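6-phospho-beta-glucosidase BglT (Thermotoga maritima, PDB 1UP7) hydrolyses cellobiose 6'-phosphate to glucose 6-phosphate and glucose, using NAD and a manganese ion as cofactors. Local coordinates at residues F160-R172 with G292-I304. Residues are numbered along the deposited sequence; the frame is centred on the assembly and turned at random.
Sequences FIGLCNVPINFIR and GGSMYSTAAAHLI. With G6P (6-O-phosphono-alpha-D-glucopyranose), chain J; NAD (nicotinamide-adenine-dinucleotide), chain I.
With CG of Asn-165 set between its own backbone N and carbonyl carbon (chi1 71°), the amide is carried against the Tyr-296 ring and in among the carbonyls of residues 292-294, just before helix 296-308. Both N-H groups of ND2 are used, one on Gly-292 O at 2.9 Å and one, nearly straight at 167°, on Ser-294 O. Two acceptors close to the amide plane fix its rotation, and OD1 is thereby presented to the sugar, where it accepts a very short bond from G6P O2. The Asn-165 side chain runs across that of Tyr-296, its amide plane turned 34° from the ring and Asn-165 CG 3.3 Å from Tyr-296 CE1. Backbone atoms of Cys-164 and Asn-165 lie over the rim of one ring face and NAD C4N over the rim of the opposite face, while Tyr-296 OH is hydrogen-bonded to G6P O3. A leucine in place of Tyr-296 would probably leave O3 without this partner and the nicotinamide without its flat neighbour. Met-295 is wedged between Ile-168, Asn-169 and Arg-172, which is salt-bridged to Glu-176; Met-295 CE lies 3.5 Å from Ile-168 CG1. Farther along, the packing is apolar: Leu-163 CD2 rests on Ala-300, and Leu-303 CD2 meets Ile-161 CG2 tip to tip at 3.7 Å. The end of the last Rossmann-type strand thus joins the C-terminal domain around nicotinamide and sugar, the active-site arrangement of an NAD-dependent family 4 glycosidase, with Cys-164 as one of the enzyme's manganese ligands.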
ATOM      1  N   PHE A 160      17.402 -17.211  -2.997  1.00 19.31           N
ATOM      2  CA  PHE A 160      16.743 -18.496  -3.001  1.00 18.67           C
ATOM      3  C   PHE A 160      15.613 -18.416  -4.010  1.00 19.28           C
ATOM      4  O   PHE A 160      14.631 -17.662  -3.833  1.00 19.52           O
ATOM      5  CB  PHE A 160      16.217 -18.799  -1.615  1.00 17.96           C
ATOM      6  CG  PHE A 160      15.643 -20.191  -1.456  1.00 18.48           C
ATOM      7  CD1 PHE A 160      14.327 -20.486  -1.888  1.00 16.84           C
ATOM      8  CD2 PHE A 160      16.392 -21.206  -0.842  1.00 16.92           C
ATOM      9  CE1 PHE A 160      13.784 -21.752  -1.711  1.00 16.68           C
ATOM     10  CE2 PHE A 160      15.838 -22.512  -0.653  1.00 15.79           C
ATOM     11  CZ  PHE A 160      14.553 -22.779  -1.083  1.00 16.11           C
ATOM     12  N   ILE A 161      15.759 -19.191  -5.079  1.00 18.82           N
ATOM     13  CA  ILE A 161      14.826 -19.145  -6.179  1.00 18.44           C
ATOM     14  C   ILE A 161      14.062 -20.444  -6.272  1.00 18.45           C
ATOM     15  O   ILE A 161      14.662 -21.489  -6.535  1.00 18.28           O
ATOM     16  CB  ILE A 161      15.576 -18.869  -7.502  1.00 18.35           C
ATOM     17  CG1 ILE A 161      16.437 -17.617  -7.372  1.00 18.07           C
ATOM     18  CG2 ILE A 161      14.592 -18.752  -8.648  1.00 15.80           C
ATOM     19  CD1 ILE A 161      17.342 -17.345  -8.628  1.00 16.37           C
ATOM     20  N   GLY A 162      12.750 -20.368  -6.073  1.00 18.34           N
ATOM     21  CA  GLY A 162      11.891 -21.535  -6.141  1.00 18.64           C
ATOM     22  C   GLY A 162      11.480 -21.795  -7.572  1.00 19.12           C
ATOM     23  O   GLY A 162      11.091 -20.878  -8.313  1.00 19.29           O
ATOM     24  N   LEU A 163      11.572 -23.053  -7.964  1.00 19.46           N
ATOM     25  CA  LEU A 163      11.247 -23.462  -9.324  1.00 20.24           C
ATOM     26  C   LEU A 163      10.225 -24.572  -9.306  1.00 20.65           C
ATOM     27  O   LEU A 163      10.093 -25.268  -8.325  1.00 20.42           O
ATOM     28  CB  LEU A 163      12.496 -23.978 -10.002  1.00 20.55           C
ATOM     29  CG  LEU A 163      12.907 -23.373 -11.314  1.00 21.81           C
ATOM     30  CD1 LEU A 163      13.060 -21.877 -11.150  1.00 21.44           C
ATOM     31  CD2 LEU A 163      14.203 -24.019 -11.725  1.00 21.20           C
ATOM     32  N   CYS A 164       9.524 -24.740 -10.414  1.00 21.92           N
ATOM     33  CA  CYS A 164       8.574 -25.829 -10.606  1.00 23.37           C
ATOM     34  C   CYS A 164       8.514 -26.014 -12.122  1.00 22.88           C
ATOM     35  O   CYS A 164       9.042 -25.156 -12.859  1.00 22.92           O
ATOM     36  CB  CYS A 164       7.235 -25.431  -9.961  1.00 24.55           C
ATOM     37  SG  CYS A 164       5.748 -26.334 -10.441  1.00 31.43           S
ATOM     38  N   ASN A 165       7.923 -27.120 -12.599  1.00 22.53           N
ATOM     39  CA  ASN A 165       7.937 -27.405 -14.047  1.00 22.43           C
ATOM     40  C   ASN A 165       6.696 -27.023 -14.851  1.00 22.18           C
ATOM     41  O   ASN A 165       6.720 -27.139 -16.076  1.00 22.25           O
ATOM     42  CB  ASN A 165       8.379 -28.857 -14.393  1.00 23.38           C
ATOM     43  CG  ASN A 165       7.326 -29.934 -14.009  1.00 25.04           C
ATOM     44  OD1 ASN A 165       6.428 -29.676 -13.202  1.00 28.10           O
ATOM     45  ND2 ASN A 165       7.477 -31.146 -14.550  1.00 22.52           N
ATOM     46  N   VAL A 166       5.623 -26.559 -14.211  1.00 22.29           N
ATOM     47  CA  VAL A 166       4.423 -26.219 -15.010  1.00 22.47           C
ATOM     48  C   VAL A 166       4.575 -25.035 -15.967  1.00 21.85           C
ATOM     49  O   VAL A 166       4.130 -25.134 -17.117  1.00 22.29           O
ATOM     50  CB  VAL A 166       3.027 -26.249 -14.232  1.00 23.87           C
ATOM     51  CG1 VAL A 166       3.117 -26.985 -12.856  1.00 25.42           C
ATOM     52  CG2 VAL A 166       2.391 -24.873 -14.106  1.00 24.06           C
ATOM     53  N   PRO A 167       5.254 -23.949 -15.563  1.00 21.29           N
ATOM     54  CA  PRO A 167       5.446 -22.829 -16.487  1.00 20.62           C
ATOM     55  C   PRO A 167       6.177 -23.296 -17.725  1.00 20.70           C
ATOM     56  O   PRO A 167       5.650 -23.103 -18.838  1.00 21.13           O
ATOM     57  CB  PRO A 167       6.291 -21.827 -15.690  1.00 21.04           C
ATOM     58  CG  PRO A 167       6.045 -22.178 -14.229  1.00 21.31           C
ATOM     59  CD  PRO A 167       5.906 -23.692 -14.254  1.00 21.68           C
ATOM     60  N   ILE A 168       7.326 -23.953 -17.575  1.00 20.48           N
ATOM     61  CA  ILE A 168       8.057 -24.383 -18.775  1.00 20.85           C
ATOM     62  C   ILE A 168       7.299 -25.369 -19.625  1.00 20.84           C
ATOM     63  O   ILE A 168       7.393 -25.348 -20.854  1.00 21.39           O
ATOM     64  CB  ILE A 168       9.492 -24.918 -18.482  1.00 22.07           C
ATOM     65  CG1 ILE A 168      10.301 -24.945 -19.799  1.00 21.75           C
ATOM     66  CG2 ILE A 168       9.486 -26.320 -17.739  1.00 20.46           C
ATOM     67  CD1 ILE A 168      11.772 -24.770 -19.571  1.00 24.59           C
ATOM     68  N   ASN A 169       6.524 -26.231 -18.992  1.00 21.08           N
ATOM     69  CA  ASN A 169       5.726 -27.165 -19.762  1.00 21.68           C
ATOM     70  C   ASN A 169       4.670 -26.439 -20.558  1.00 21.29           C
ATOM     71  O   ASN A 169       4.447 -26.768 -21.720  1.00 21.23           O
ATOM     72  CB  ASN A 169       5.091 -28.222 -18.851  1.00 23.13           C
ATOM     73  CG  ASN A 169       6.074 -29.305 -18.478  1.00 25.07           C
ATOM     74  OD1 ASN A 169       6.866 -29.739 -19.310  1.00 27.40           O
ATOM     75  ND2 ASN A 169       6.049 -29.730 -17.220  1.00 28.57           N
ATOM     76  N   PHE A 170       4.037 -25.434 -19.945  1.00 21.26           N
ATOM     77  CA  PHE A 170       3.058 -24.664 -20.673  1.00 21.64           C
ATOM     78  C   PHE A 170       3.688 -23.899 -21.825  1.00 20.85           C
ATOM     79  O   PHE A 170       3.151 -23.883 -22.954  1.00 20.71           O
ATOM     80  CB  PHE A 170       2.239 -23.695 -19.805  1.00 22.65           C
ATOM     81  CG  PHE A 170       1.159 -23.006 -20.613  1.00 27.00           C
ATOM     82  CD1 PHE A 170      -0.039 -23.667 -20.896  1.00 27.44           C
ATOM     83  CD2 PHE A 170       1.392 -21.745 -21.198  1.00 28.97           C
ATOM     84  CE1 PHE A 170      -1.029 -23.061 -21.684  1.00 28.92           C
ATOM     85  CE2 PHE A 170       0.412 -21.137 -21.982  1.00 30.04           C
ATOM     86  CZ  PHE A 170      -0.808 -21.792 -22.217  1.00 30.33           C
ATOM     87  N   ILE A 171       4.819 -23.247 -21.546  1.00 20.30           N
ATOM     88  CA  ILE A 171       5.546 -22.476 -22.572  1.00 20.02           C
ATOM     89  C   ILE A 171       5.930 -23.386 -23.733  1.00 20.23           C
ATOM     90  O   ILE A 171       5.802 -23.012 -24.908  1.00 20.90           O
ATOM     91  CB  ILE A 171       6.808 -21.744 -21.955  1.00 20.27           C
ATOM     92  CG1 ILE A 171       6.410 -20.416 -21.294  1.00 20.53           C
ATOM     93  CG2 ILE A 171       7.866 -21.457 -23.004  1.00 20.05           C
ATOM     94  CD1 ILE A 171       7.361 -19.930 -20.216  1.00 19.03           C
ATOM     95  N   ARG A 172       6.380 -24.601 -23.415  1.00 20.73           N
ATOM     96  CA  ARG A 172       6.678 -25.605 -24.452  1.00 21.38           C
ATOM     97  C   ARG A 172       5.464 -25.971 -25.291  1.00 20.74           C
ATOM     98  O   ARG A 172       5.551 -26.046 -26.505  1.00 20.87           O
ATOM     99  CB  ARG A 172       7.286 -26.851 -23.812  1.00 22.23           C
ATOM    100  CG  ARG A 172       8.090 -27.758 -24.773  1.00 25.06           C
ATOM    101  CD  ARG A 172       7.840 -29.275 -24.552  1.00 30.67           C
ATOM    102  NE  ARG A 172       6.892 -29.547 -23.446  1.00 33.04           N
ATOM    103  CZ  ARG A 172       5.595 -29.851 -23.605  1.00 33.95           C
ATOM    104  NH1 ARG A 172       5.062 -29.939 -24.831  1.00 33.68           N
ATOM    105  NH2 ARG A 172       4.829 -30.066 -22.533  1.00 33.41           N
ATOM    106  N   GLY A 292       6.575 -37.264 -13.485  1.00 23.56           N
ATOM    107  CA  GLY A 292       5.865 -36.050 -13.876  1.00 23.36           C
ATOM    108  C   GLY A 292       6.746 -34.832 -13.694  1.00 23.79           C
ATOM    109  O   GLY A 292       6.277 -33.677 -13.741  1.00 25.13           O
ATOM    110  N   GLY A 293       8.035 -35.064 -13.500  1.00 23.38           N
ATOM    111  CA  GLY A 293       8.941 -33.976 -13.175  1.00 23.99           C
ATOM    112  C   GLY A 293       9.753 -33.522 -14.374  1.00 24.78           C
ATOM    113  O   GLY A 293      10.593 -32.607 -14.301  1.00 25.43           O
ATOM    114  N   SER A 294       9.496 -34.126 -15.509  1.00 25.00           N
ATOM    115  CA  SER A 294      10.268 -33.754 -16.672  1.00 26.16           C
ATOM    116  C   SER A 294      10.286 -32.242 -16.998  1.00 26.45           C
ATOM    117  O   SER A 294       9.346 -31.468 -16.690  1.00 26.60           O
ATOM    118  CB  SER A 294       9.865 -34.614 -17.868  1.00 27.20           C
ATOM    119  OG  SER A 294      10.352 -35.947 -17.630  1.00 30.32           O
ATOM    120  N   MET A 295      11.384 -31.842 -17.634  1.00 26.54           N
ATOM    121  CA  MET A 295      11.672 -30.458 -17.963  1.00 26.37           C
ATOM    122  C   MET A 295      12.000 -29.564 -16.777  1.00 25.65           C
ATOM    123  O   MET A 295      12.335 -28.381 -16.938  1.00 25.85           O
ATOM    124  CB  MET A 295      10.649 -29.875 -18.937  1.00 27.69           C
ATOM    125  CG  MET A 295      11.075 -30.179 -20.376  1.00 30.73           C
ATOM    126  SD  MET A 295      10.128 -29.324 -21.683  1.00 43.39           S
ATOM    127  CE  MET A 295       9.288 -28.121 -20.834  1.00 38.43           C
ATOM    128  N   TYR A 296      11.962 -30.122 -15.578  1.00 25.32           N
ATOM    129  CA  TYR A 296      12.516 -29.419 -14.424  1.00 25.17           C
ATOM    130  C   TYR A 296      13.970 -29.088 -14.753  1.00 24.84           C
ATOM    131  O   TYR A 296      14.457 -27.998 -14.439  1.00 25.45           O
ATOM    132  CB  TYR A 296      12.488 -30.329 -13.198  1.00 26.32           C
ATOM    133  CG  TYR A 296      11.375 -30.077 -12.171  1.00 29.14           C
ATOM    134  CD1 TYR A 296      10.142 -30.725 -12.263  1.00 33.26           C
ATOM    135  CD2 TYR A 296      11.580 -29.246 -11.072  1.00 32.75           C
ATOM    136  CE1 TYR A 296       9.123 -30.512 -11.291  1.00 34.02           C
ATOM    137  CE2 TYR A 296      10.571 -29.040 -10.105  1.00 33.49           C
ATOM    138  CZ  TYR A 296       9.367 -29.678 -10.226  1.00 33.64           C
ATOM    139  OH  TYR A 296       8.387 -29.479  -9.280  1.00 38.47           O
ATOM    140  N   SER A 297      14.648 -30.028 -15.416  1.00 24.40           N
ATOM    141  CA  SER A 297      16.046 -29.913 -15.854  1.00 24.35           C
ATOM    142  C   SER A 297      16.347 -28.678 -16.655  1.00 23.87           C
ATOM    143  O   SER A 297      17.237 -27.893 -16.311  1.00 24.81           O
ATOM    144  CB  SER A 297      16.363 -31.077 -16.801  1.00 25.06           C
ATOM    145  OG  SER A 297      15.960 -30.767 -18.147  1.00 28.91           O
ATOM    146  N   THR A 298      15.658 -28.557 -17.783  1.00 23.28           N
ATOM    147  CA  THR A 298      15.801 -27.393 -18.626  1.00 23.05           C
ATOM    148  C   THR A 298      15.512 -26.140 -17.813  1.00 22.17           C
ATOM    149  O   THR A 298      16.221 -25.138 -17.967  1.00 22.96           O
ATOM    150  CB  THR A 298      14.859 -27.454 -19.843  1.00 23.60           C
ATOM    151  OG1 THR A 298      15.119 -28.654 -20.569  1.00 26.06           O
ATOM    152  CG2 THR A 298      15.243 -26.372 -20.884  1.00 26.03           C
ATOM    153  N   ALA A 299      14.488 -26.166 -16.958  1.00 20.85           N
ATOM    154  CA  ALA A 299      14.114 -24.919 -16.299  1.00 20.19           C
ATOM    155  C   ALA A 299      15.286 -24.463 -15.419  1.00 19.94           C
ATOM    156  O   ALA A 299      15.625 -23.287 -15.397  1.00 19.71           O
ATOM    157  CB  ALA A 299      12.813 -25.051 -15.502  1.00 19.96           C
ATOM    158  N   ALA A 300      15.924 -25.411 -14.741  1.00 19.09           N
ATOM    159  CA  ALA A 300      17.019 -25.076 -13.858  1.00 19.07           C
ATOM    160  C   ALA A 300      18.289 -24.647 -14.601  1.00 18.90           C
ATOM    161  O   ALA A 300      18.945 -23.677 -14.199  1.00 18.41           O
ATOM    162  CB  ALA A 300      17.310 -26.222 -12.906  1.00 19.16           C
ATOM    163  N   ALA A 301      18.620 -25.374 -15.664  1.00 18.40           N
ATOM    164  CA  ALA A 301      19.817 -25.105 -16.445  1.00 18.47           C
ATOM    165  C   ALA A 301      19.701 -23.768 -17.177  1.00 18.55           C
ATOM    166  O   ALA A 301      20.660 -22.982 -17.197  1.00 18.44           O
ATOM    167  CB  ALA A 301      20.081 -26.248 -17.442  1.00 17.77           C
ATOM    168  N   HIS A 302      18.537 -23.538 -17.781  1.00 18.64           N
ATOM    169  CA  HIS A 302      18.242 -22.295 -18.472  1.00 19.60           C
ATOM    170  C   HIS A 302      18.295 -21.107 -17.497  1.00 18.91           C
ATOM    171  O   HIS A 302      18.880 -20.066 -17.822  1.00 18.80           O
ATOM    172  CB  HIS A 302      16.886 -22.405 -19.191  1.00 20.24           C
ATOM    173  CG  HIS A 302      16.976 -23.055 -20.540  1.00 25.55           C
ATOM    174  ND1 HIS A 302      16.178 -22.681 -21.607  1.00 28.69           N
ATOM    175  CD2 HIS A 302      17.790 -24.037 -21.008  1.00 26.64           C
ATOM    176  CE1 HIS A 302      16.488 -23.412 -22.666  1.00 28.65           C
ATOM    177  NE2 HIS A 302      17.462 -24.241 -22.327  1.00 28.81           N
ATOM    178  N   LEU A 303      17.729 -21.290 -16.299  1.00 18.33           N
ATOM    179  CA  LEU A 303      17.803 -20.295 -15.227  1.00 18.57           C
ATOM    180  C   LEU A 303      19.254 -19.954 -14.865  1.00 18.59           C
ATOM    181  O   LEU A 303      19.637 -18.782 -14.823  1.00 18.92           O
ATOM    182  CB  LEU A 303      17.023 -20.733 -13.980  1.00 17.62           C
ATOM    183  CG  LEU A 303      17.108 -19.705 -12.837  1.00 18.97           C
ATOM    184  CD1 LEU A 303      16.522 -18.319 -13.257  1.00 16.63           C
ATOM    185  CD2 LEU A 303      16.488 -20.200 -11.501  1.00 17.63           C
ATOM    186  N   ILE A 304      20.063 -20.991 -14.646  1.00 18.39           N
ATOM    187  CA  ILE A 304      21.469 -20.820 -14.287  1.00 18.13           C
ATOM    188  C   ILE A 304      22.264 -20.131 -15.424  1.00 18.13           C
ATOM    189  O   ILE A 304      23.058 -19.237 -15.191  1.00 18.08           O
ATOM    190  CB  ILE A 304      22.101 -22.191 -13.847  1.00 17.72           C
ATOM    191  CG1 ILE A 304      21.666 -22.551 -12.437  1.00 17.69           C
ATOM    192  CG2 ILE A 304      23.643 -22.155 -13.890  1.00 17.43           C
ATOM    193  CD1 ILE A 304      21.988 -24.011 -12.019  1.00 17.63           C
TER
HETATM  194  C1  G6P J1417       4.426 -32.271 -11.777  1.00 60.29           C
HETATM  195  C2  G6P J1417       4.630 -31.162 -10.709  1.00 59.37           C
HETATM  196  C3  G6P J1417       5.813 -31.520  -9.810  1.00 59.26           C
HETATM  197  C4  G6P J1417       5.475 -32.831  -9.118  1.00 58.48           C
HETATM  198  C5  G6P J1417       5.338 -33.923 -10.196  1.00 58.06           C
HETATM  199  C6  G6P J1417       4.951 -35.252  -9.562  1.00 55.32           C
HETATM  200  O1  G6P J1417       3.296 -32.064 -12.644  1.00 60.16           O
HETATM  201  O2  G6P J1417       4.862 -29.868 -11.265  1.00 58.61           O
HETATM  202  O3  G6P J1417       6.134 -30.489  -8.871  1.00 59.68           O
HETATM  203  O4  G6P J1417       6.443 -33.136  -8.113  1.00 56.62           O
HETATM  204  O5  G6P J1417       4.322 -33.582 -11.175  1.00 59.56           O
HETATM  205  O6  G6P J1417       5.487 -36.343 -10.295  1.00 52.15           O
HETATM  206  P   G6P J1417       5.766 -37.758  -9.579  1.00 48.03           P
HETATM  207  O1P G6P J1417       6.511 -38.596 -10.592  1.00 50.36           O
HETATM  208  O2P G6P J1417       4.522 -38.525  -9.159  1.00 47.42           O
HETATM  209  O3P G6P J1417       6.630 -37.484  -8.380  1.00 46.24           O
HETATM  210  PA  NAD I1416      13.621 -38.691  -4.356  1.00 39.58           P
HETATM  211  O1A NAD I1416      12.886 -39.496  -3.361  1.00 39.58           O
HETATM  212  O2A NAD I1416      14.365 -39.494  -5.445  1.00 42.49           O
HETATM  213  O5B NAD I1416      14.667 -37.820  -3.476  1.00 36.88           O
HETATM  214  C5B NAD I1416      15.821 -37.298  -4.081  1.00 31.06           C
HETATM  215  C4B NAD I1416      17.050 -37.623  -3.243  1.00 27.54           C
HETATM  216  O4B NAD I1416      17.063 -36.842  -2.050  1.00 29.02           O
HETATM  217  C3B NAD I1416      17.167 -39.077  -2.802  1.00 26.05           C
HETATM  218  O3B NAD I1416      18.343 -39.616  -3.387  1.00 21.96           O
HETATM  219  C2B NAD I1416      17.285 -39.014  -1.278  1.00 25.76           C
HETATM  220  O2B NAD I1416      18.222 -39.943  -0.772  1.00 23.91           O
HETATM  221  C1B NAD I1416      17.806 -37.600  -1.091  1.00 26.16           C
HETATM  222  N9A NAD I1416      17.586 -37.022   0.231  1.00 26.81           N
HETATM  223  C8A NAD I1416      16.535 -37.195   1.112  1.00 24.99           C
HETATM  224  N7A NAD I1416      16.791 -36.405   2.177  1.00 27.63           N
HETATM  225  C5A NAD I1416      17.924 -35.706   1.981  1.00 25.50           C
HETATM  226  C6A NAD I1416      18.635 -34.787   2.742  1.00 27.10           C
HETATM  227  N6A NAD I1416      18.216 -34.399   3.942  1.00 24.93           N
HETATM  228  N1A NAD I1416      19.820 -34.264   2.238  1.00 26.83           N
HETATM  229  C2A NAD I1416      20.296 -34.666   1.002  1.00 25.65           C
HETATM  230  N3A NAD I1416      19.598 -35.599   0.273  1.00 25.38           N
HETATM  231  C4A NAD I1416      18.442 -36.103   0.759  1.00 26.29           C
HETATM  232  O3  NAD I1416      12.530 -37.709  -5.015  1.00 39.74           O
HETATM  233  PN  NAD I1416      12.589 -36.940  -6.418  1.00 36.98           P
HETATM  234  O1N NAD I1416      11.405 -37.463  -7.146  1.00 41.41           O
HETATM  235  O2N NAD I1416      13.893 -36.958  -7.044  1.00 39.33           O
HETATM  236  O5D NAD I1416      12.364 -35.405  -6.029  1.00 39.15           O
HETATM  237  C5D NAD I1416      13.049 -34.729  -4.991  1.00 36.12           C
HETATM  238  C4D NAD I1416      12.253 -33.461  -4.645  1.00 37.30           C
HETATM  239  O4D NAD I1416      12.136 -32.562  -5.748  1.00 36.78           O
HETATM  240  C3D NAD I1416      10.825 -33.778  -4.226  1.00 35.07           C
HETATM  241  O3D NAD I1416      10.550 -32.924  -3.157  1.00 35.30           O
HETATM  242  C2D NAD I1416       9.974 -33.423  -5.441  1.00 35.83           C
HETATM  243  O2D NAD I1416       8.645 -33.023  -5.149  1.00 33.84           O
HETATM  244  C1D NAD I1416      10.778 -32.361  -6.154  1.00 37.91           C
HETATM  245  N1N NAD I1416      10.807 -32.628  -7.595  1.00 43.50           N
HETATM  246  C2N NAD I1416      12.065 -32.668  -8.154  1.00 44.47           C
HETATM  247  C3N NAD I1416      12.246 -32.907  -9.494  1.00 47.55           C
HETATM  248  C7N NAD I1416      13.656 -32.956 -10.035  1.00 50.35           C
HETATM  249  O7N NAD I1416      14.034 -32.318 -11.240  1.00 51.89           O
HETATM  250  N7N NAD I1416      14.577 -33.626  -9.326  1.00 52.29           N
HETATM  251  C4N NAD I1416      11.103 -33.110 -10.272  1.00 49.80           C
HETATM  252  C5N NAD I1416       9.807 -33.066  -9.721  1.00 47.38           C
HETATM  253  C6N NAD I1416       9.672 -32.819  -8.354  1.00 46.00           C